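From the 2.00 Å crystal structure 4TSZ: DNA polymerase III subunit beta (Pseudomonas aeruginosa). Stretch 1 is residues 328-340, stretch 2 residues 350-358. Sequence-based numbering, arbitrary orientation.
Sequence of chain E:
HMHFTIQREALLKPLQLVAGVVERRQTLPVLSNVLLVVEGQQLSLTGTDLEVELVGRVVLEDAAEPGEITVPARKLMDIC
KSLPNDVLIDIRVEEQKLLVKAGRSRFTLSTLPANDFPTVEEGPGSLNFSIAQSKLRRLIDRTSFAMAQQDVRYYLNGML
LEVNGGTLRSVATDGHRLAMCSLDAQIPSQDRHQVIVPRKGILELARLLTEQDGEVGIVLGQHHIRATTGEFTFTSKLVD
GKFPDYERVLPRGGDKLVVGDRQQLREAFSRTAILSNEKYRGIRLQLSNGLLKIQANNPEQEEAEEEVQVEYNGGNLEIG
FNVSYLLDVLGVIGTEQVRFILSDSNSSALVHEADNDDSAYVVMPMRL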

ATOM      1  N   ASP E 328      -2.968   3.853  20.708  1.00 31.01           N
ATOM      2  CA  ASP E 328      -1.763   3.029  20.613  1.00 31.90           C
ATOM      3  C   ASP E 328      -1.745   1.954  21.699  1.00 37.36           C
ATOM      4  O   ASP E 328      -1.457   0.793  21.404  1.00 37.78           O
ATOM      5  CB  ASP E 328      -0.496   3.882  20.736  1.00 32.93           C
ATOM      6  CG  ASP E 328      -0.165   4.724  19.538  1.00 35.07           C
ATOM      7  OD1 ASP E 328      -0.745   4.480  18.458  1.00 37.80           O
ATOM      8  OD2 ASP E 328       0.648   5.649  19.684  1.00 32.26           O
ATOM      9  N   VAL E 329      -2.084   2.337  22.947  1.00 33.79           N
ATOM     10  CA  VAL E 329      -2.138   1.430  24.089  1.00 32.16           C
ATOM     11  C   VAL E 329      -3.235   0.377  23.887  1.00 36.79           C
ATOM     12  O   VAL E 329      -2.977  -0.818  24.056  1.00 35.67           O
ATOM     13  CB  VAL E 329      -2.306   2.188  25.435  1.00 34.60           C
ATOM     14  CG1 VAL E 329      -2.585   1.213  26.583  1.00 34.30           C
ATOM     15  CG2 VAL E 329      -1.081   3.041  25.746  1.00 33.60           C
ATOM     16  N   LEU E 330      -4.455   0.825  23.532  1.00 34.86           N
ATOM     17  CA  LEU E 330      -5.588  -0.074  23.341  1.00 35.66           C
ATOM     18  C   LEU E 330      -5.342  -1.114  22.250  1.00 40.85           C
ATOM     19  O   LEU E 330      -5.778  -2.255  22.403  1.00 40.64           O
ATOM     20  CB  LEU E 330      -6.902   0.701  23.117  1.00 35.48           C
ATOM     21  CG  LEU E 330      -7.410   1.529  24.306  1.00 39.77           C
ATOM     22  CD1 LEU E 330      -8.553   2.383  23.901  1.00 39.92           C
ATOM     23  CD2 LEU E 330      -7.788   0.650  25.504  1.00 44.43           C
ATOM     24  N   GLY E 331      -4.577  -0.725  21.220  1.00 38.44           N
ATOM     25  CA  GLY E 331      -4.197  -1.573  20.095  1.00 37.63           C
ATOM     26  C   GLY E 331      -3.310  -2.747  20.463  1.00 42.94           C
ATOM     27  O   GLY E 331      -3.211  -3.696  19.689  1.00 44.07           O
ATOM     28  N   VAL E 332      -2.655  -2.700  21.639  1.00 39.41           N
ATOM     29  CA  VAL E 332      -1.790  -3.780  22.131  1.00 38.79           C
ATOM     30  C   VAL E 332      -2.371  -4.569  23.331  1.00 43.58           C
ATOM     31  O   VAL E 332      -1.796  -5.580  23.726  1.00 42.91           O
ATOM     32  CB  VAL E 332      -0.302  -3.368  22.321  1.00 40.52           C
ATOM     33  CG1 VAL E 332       0.319  -2.903  21.001  1.00 38.15           C
ATOM     34  CG2 VAL E 332      -0.144  -2.309  23.409  1.00 40.73           C
ATOM     35  N   ILE E 333      -3.502  -4.116  23.906  1.00 41.50           N
ATOM     36  CA  ILE E 333      -4.165  -4.825  25.009  1.00 41.86           C
ATOM     37  C   ILE E 333      -4.857  -6.080  24.409  1.00 48.79           C
ATOM     38  O   ILE E 333      -5.692  -5.953  23.517  1.00 48.78           O
ATOM     39  CB  ILE E 333      -5.156  -3.882  25.777  1.00 44.45           C
ATOM     40  CG1 ILE E 333      -4.439  -2.681  26.473  1.00 43.63           C
ATOM     41  CG2 ILE E 333      -6.121  -4.662  26.732  1.00 45.66           C
ATOM     42  CD1 ILE E 333      -3.551  -2.991  27.740  1.00 45.46           C
ATOM     43  N   GLY E 334      -4.471  -7.263  24.885  1.00 47.55           N
ATOM     44  CA  GLY E 334      -4.980  -8.542  24.390  1.00 48.19           C
ATOM     45  C   GLY E 334      -6.236  -9.070  25.054  1.00 53.24           C
ATOM     46  O   GLY E 334      -6.875  -9.994  24.534  1.00 53.32           O
ATOM     47  N   THR E 335      -6.605  -8.482  26.203  1.00 48.85           N
ATOM     48  CA  THR E 335      -7.820  -8.846  26.929  1.00 49.40           C
ATOM     49  C   THR E 335      -9.000  -7.963  26.495  1.00 49.94           C
ATOM     50  O   THR E 335      -8.827  -6.825  26.029  1.00 46.61           O
ATOM     51  CB  THR E 335      -7.601  -8.803  28.452  1.00 54.50           C
ATOM     52  OG1 THR E 335      -7.158  -7.498  28.823  1.00 51.34           O
ATOM     53  CG2 THR E 335      -6.611  -9.854  28.933  1.00 55.28           C
ATOM     54  N   GLU E 336     -10.189  -8.511  26.651  1.00 46.67           N
ATOM     55  CA  GLU E 336     -11.491  -7.902  26.370  1.00 46.42           C
ATOM     56  C   GLU E 336     -11.712  -6.655  27.242  1.00 50.69           C
ATOM     57  O   GLU E 336     -12.285  -5.667  26.779  1.00 49.56           O
ATOM     58  CB  GLU E 336     -12.551  -8.935  26.699  1.00 48.50           C
ATOM     59  CG  GLU E 336     -13.894  -8.664  26.089  1.00 53.45           C
ATOM     60  CD  GLU E 336     -14.742  -9.896  26.243  1.00 51.63           C
ATOM     61  OE1 GLU E 336     -14.662 -10.772  25.354  1.00 43.94           O
ATOM     62  OE2 GLU E 336     -15.445 -10.010  27.272  1.00 50.75           O
ATOM     63  N   GLN E 337     -11.269  -6.727  28.508  1.00 48.27           N
ATOM     64  CA  GLN E 337     -11.348  -5.629  29.456  1.00 48.02           C
ATOM     65  C   GLN E 337      -9.973  -4.988  29.610  1.00 50.51           C
ATOM     66  O   GLN E 337      -8.934  -5.634  29.400  1.00 48.06           O
ATOM     67  CB  GLN E 337     -11.894  -6.088  30.813  1.00 51.03           C
ATOM     68  CG  GLN E 337     -13.385  -6.400  30.787  1.00 63.82           C
ATOM     69  CD  GLN E 337     -13.937  -6.608  32.172  1.00 74.19           C
ATOM     70  OE1 GLN E 337     -13.428  -7.413  32.959  1.00 72.94           O
ATOM     71  NE2 GLN E 337     -15.006  -5.898  32.494  1.00 61.39           N
ATOM     72  N   VAL E 338      -9.980  -3.709  29.965  1.00 46.85           N
ATOM     73  CA  VAL E 338      -8.774  -2.924  30.151  1.00 46.37           C
ATOM     74  C   VAL E 338      -8.869  -2.151  31.467  1.00 51.88           C
ATOM     75  O   VAL E 338      -9.948  -1.656  31.830  1.00 52.37           O
ATOM     76  CB  VAL E 338      -8.447  -2.053  28.897  1.00 47.54           C
ATOM     77  CG1 VAL E 338      -9.567  -1.078  28.543  1.00 46.72           C
ATOM     78  CG2 VAL E 338      -7.119  -1.328  29.043  1.00 47.09           C
ATOM     79  N   ARG E 339      -7.755  -2.109  32.202  1.00 48.01           N
ATOM     80  CA  ARG E 339      -7.663  -1.391  33.468  1.00 48.60           C
ATOM     81  C   ARG E 339      -6.902  -0.087  33.275  1.00 50.76           C
ATOM     82  O   ARG E 339      -5.801  -0.087  32.723  1.00 48.45           O
ATOM     83  CB  ARG E 339      -6.964  -2.238  34.543  1.00 48.24           C
ATOM     84  CG  ARG E 339      -7.798  -3.367  35.113  1.00 55.78           C
ATOM     85  CD  ARG E 339      -7.033  -4.090  36.219  1.00 60.85           C
ATOM     86  NE  ARG E 339      -5.937  -4.917  35.698  1.00 61.27           N
ATOM     87  CZ  ARG E 339      -4.754  -5.066  36.290  1.00 74.78           C
ATOM     88  NH1 ARG E 339      -4.485  -4.428  37.424  1.00 65.32           N
ATOM     89  NH2 ARG E 339      -3.826  -5.845  35.746  1.00 57.06           N
ATOM     90  N   PHE E 340      -7.503   1.020  33.723  1.00 48.01           N
ATOM     91  CA  PHE E 340      -6.903   2.354  33.727  1.00 47.42           C
ATOM     92  C   PHE E 340      -6.779   2.728  35.199  1.00 53.99           C
ATOM     93  O   PHE E 340      -7.744   2.587  35.960  1.00 55.00           O
ATOM     94  CB  PHE E 340      -7.782   3.374  32.989  1.00 48.79           C
ATOM     95  CG  PHE E 340      -7.613   3.394  31.489  1.00 49.04           C
ATOM     96  CD1 PHE E 340      -8.194   2.413  30.692  1.00 52.03           C
ATOM     97  CD2 PHE E 340      -6.893   4.404  30.870  1.00 50.18           C
ATOM     98  CE1 PHE E 340      -8.034   2.433  29.302  1.00 51.56           C
ATOM     99  CE2 PHE E 340      -6.759   4.439  29.478  1.00 52.09           C
ATOM    100  CZ  PHE E 340      -7.319   3.448  28.705  1.00 49.67           C
TER
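Stretch 2, residues 350-358: LVHEADNDD

Two neighbouring β-strands often pack by shape as much as by hydrogen bonding, as this pair from a DNA polymerase III β subunit illustrates. Residues 350-353 of stretch 2 are extended and run antiparallel to strand 337-340, at 154° between their N-to-C directions and 4.9 Å at closest approach; beyond Glu353 the chain leaves the strand as a loop. Arg339 and His352 form the hydrogen-bonded pair, with Arg339 N to His352 O and His352 N to Arg339 O both 3.1 Å.

The principal bump of stretch 2 is Val351. Its CG1 enters a hollow lined by Val338 CG2 at 3.5 Å, Val329 CG1 at 3.7 Å and Ile333 CD1 at 4.2 Å, so the helix and the following turn help to enclose it. Its CG2 lies over one face of the Phe340 ring, 4.0 Å from the centroid, a CH-π contact.

On the face bearing Arg339 and His352, the arginine is the bump. Its guanidinium lies against His352, with NH2 3.4 Å from CB, and reaches into the curve of the loop: NE and NH2 each donate to Glu353 O at 3.0 Å, and NH2 forms a salt bridge with Asp357 OD1 at 2.8 Å.

Nearer the turn, Glu353 OE2 accepts from Gly334 N at 2.8 Å, where the bare glycine leaves the carboxylate room, and Ala354 N donates to Thr335 OG1 at 3.0 Å.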

ATOM      1  N   LEU E 350      -1.992   4.846  34.161  1.00 45.75           N
ATOM      2  CA  LEU E 350      -1.334   3.547  34.144  1.00 45.26           C
ATOM      3  C   LEU E 350      -2.344   2.588  33.535  1.00 49.24           C
ATOM      4  O   LEU E 350      -3.514   2.586  33.931  1.00 48.68           O
ATOM      5  CB  LEU E 350      -0.904   3.094  35.546  1.00 46.53           C
ATOM      6  CG  LEU E 350      -0.269   1.682  35.696  1.00 51.61           C
ATOM      7  CD1 LEU E 350       1.039   1.528  34.883  1.00 50.24           C
ATOM      8  CD2 LEU E 350      -0.016   1.355  37.168  1.00 54.46           C
ATOM      9  N   VAL E 351      -1.913   1.834  32.517  1.00 44.72           N
ATOM     10  CA  VAL E 351      -2.802   0.922  31.804  1.00 43.37           C
ATOM     11  C   VAL E 351      -2.259  -0.509  31.832  1.00 46.55           C
ATOM     12  O   VAL E 351      -1.062  -0.728  31.636  1.00 44.77           O
ATOM     13  CB  VAL E 351      -3.132   1.417  30.362  1.00 45.34           C
ATOM     14  CG1 VAL E 351      -4.295   0.630  29.759  1.00 44.54           C
ATOM     15  CG2 VAL E 351      -3.456   2.911  30.342  1.00 45.10           C
ATOM     16  N   HIS E 352      -3.153  -1.474  32.085  1.00 44.09           N
ATOM     17  CA  HIS E 352      -2.838  -2.895  32.125  1.00 44.22           C
ATOM     18  C   HIS E 352      -3.925  -3.692  31.435  1.00 47.23           C
ATOM     19  O   HIS E 352      -5.050  -3.212  31.281  1.00 46.26           O
ATOM     20  CB  HIS E 352      -2.805  -3.400  33.586  1.00 46.63           C
ATOM     21  CG  HIS E 352      -1.726  -2.851  34.457  1.00 50.46           C
ATOM     22  ND1 HIS E 352      -0.387  -3.038  34.161  1.00 51.64           N
ATOM     23  CD2 HIS E 352      -1.828  -2.228  35.652  1.00 53.44           C
ATOM     24  CE1 HIS E 352       0.280  -2.474  35.154  1.00 52.07           C
ATOM     25  NE2 HIS E 352      -0.546  -1.979  36.077  1.00 53.57           N
ATOM     26  N   GLU E 353      -3.616  -4.965  31.134  1.00 45.32           N
ATOM     27  CA  GLU E 353      -4.591  -5.943  30.667  1.00 45.99           C
ATOM     28  C   GLU E 353      -5.451  -6.272  31.898  1.00 52.17           C
ATOM     29  O   GLU E 353      -5.042  -5.975  33.026  1.00 51.56           O
ATOM     30  CB  GLU E 353      -3.903  -7.210  30.146  1.00 47.21           C
ATOM     31  CG  GLU E 353      -3.174  -7.008  28.832  1.00 48.47           C
ATOM     32  CD  GLU E 353      -2.776  -8.267  28.083  1.00 66.30           C
ATOM     33  OE1 GLU E 353      -2.428  -9.279  28.733  1.00 70.89           O
ATOM     34  OE2 GLU E 353      -2.785  -8.227  26.833  1.00 57.38           O
ATOM     35  N   ALA E 354      -6.643  -6.851  31.689  1.00 52.12           N
ATOM     36  CA  ALA E 354      -7.580  -7.161  32.763  1.00 54.25           C
ATOM     37  C   ALA E 354      -7.080  -8.122  33.827  1.00 60.85           C
ATOM     38  O   ALA E 354      -7.350  -7.897  35.010  1.00 61.22           O
ATOM     39  CB  ALA E 354      -8.891  -7.678  32.185  1.00 55.41           C
ATOM     40  N   ASP E 355      -6.386  -9.203  33.417  1.00 58.96           N
ATOM     41  CA  ASP E 355      -6.006 -10.304  34.313  1.00 60.97           C
ATOM     42  C   ASP E 355      -4.546 -10.424  34.759  1.00 63.85           C
ATOM     43  O   ASP E 355      -4.222 -11.365  35.487  1.00 63.66           O
ATOM     44  CB  ASP E 355      -6.511 -11.644  33.727  1.00 63.71           C
ATOM     45  CG  ASP E 355      -5.914 -12.037  32.373  1.00 74.48           C
ATOM     46  OD1 ASP E 355      -5.171 -11.207  31.773  1.00 71.88           O
ATOM     47  OD2 ASP E 355      -6.196 -13.161  31.905  1.00 85.19           O
ATOM     48  N   ASN E 356      -3.667  -9.505  34.329  1.00 59.56           N
ATOM     49  CA  ASN E 356      -2.244  -9.574  34.694  1.00 59.18           C
ATOM     50  C   ASN E 356      -1.556  -8.202  34.643  1.00 60.11           C
ATOM     51  O   ASN E 356      -2.061  -7.276  34.000  1.00 57.93           O
ATOM     52  CB  ASN E 356      -1.507 -10.585  33.790  1.00 58.33           C
ATOM     53  CG  ASN E 356      -1.339 -10.115  32.366  1.00 67.65           C
ATOM     54  OD1 ASN E 356      -0.312  -9.546  32.010  1.00 66.59           O
ATOM     55  ND2 ASN E 356      -2.358 -10.288  31.534  1.00 55.89           N
ATOM     56  N   ASP E 357      -0.393  -8.098  35.307  1.00 56.43           N
ATOM     57  CA  ASP E 357       0.433  -6.887  35.354  1.00 55.32           C
ATOM     58  C   ASP E 357       1.709  -7.010  34.492  1.00 57.66           C
ATOM     59  O   ASP E 357       2.553  -6.113  34.554  1.00 57.56           O
ATOM     60  CB  ASP E 357       0.786  -6.529  36.822  1.00 58.53           C
ATOM     61  CG  ASP E 357      -0.392  -6.178  37.724  1.00 67.94           C
ATOM     62  OD1 ASP E 357      -1.477  -5.838  37.189  1.00 67.04           O
ATOM     63  OD2 ASP E 357      -0.220  -6.207  38.964  1.00 74.35           O
ATOM     64  N   ASP E 358       1.843  -8.097  33.675  1.00 53.84           N
ATOM     65  CA  ASP E 358       3.010  -8.353  32.792  1.00 52.50           C
ATOM     66  C   ASP E 358       3.291  -7.201  31.841  1.00 52.82           C
ATOM     67  O   ASP E 358       4.453  -6.866  31.624  1.00 51.04           O
ATOM     68  CB  ASP E 358       2.870  -9.670  32.000  1.00 54.72           C
ATOM     69  CG  ASP E 358       2.679 -10.930  32.835  1.00 68.18           C
ATOM     70  OD1 ASP E 358       2.996 -10.902  34.056  1.00 68.62           O
ATOM     71  OD2 ASP E 358       2.236 -11.952  32.267  1.00 77.03           O
TER
HETATM   72  O   HOH W   1      -0.503  -5.739  26.323  1.00 37.43           O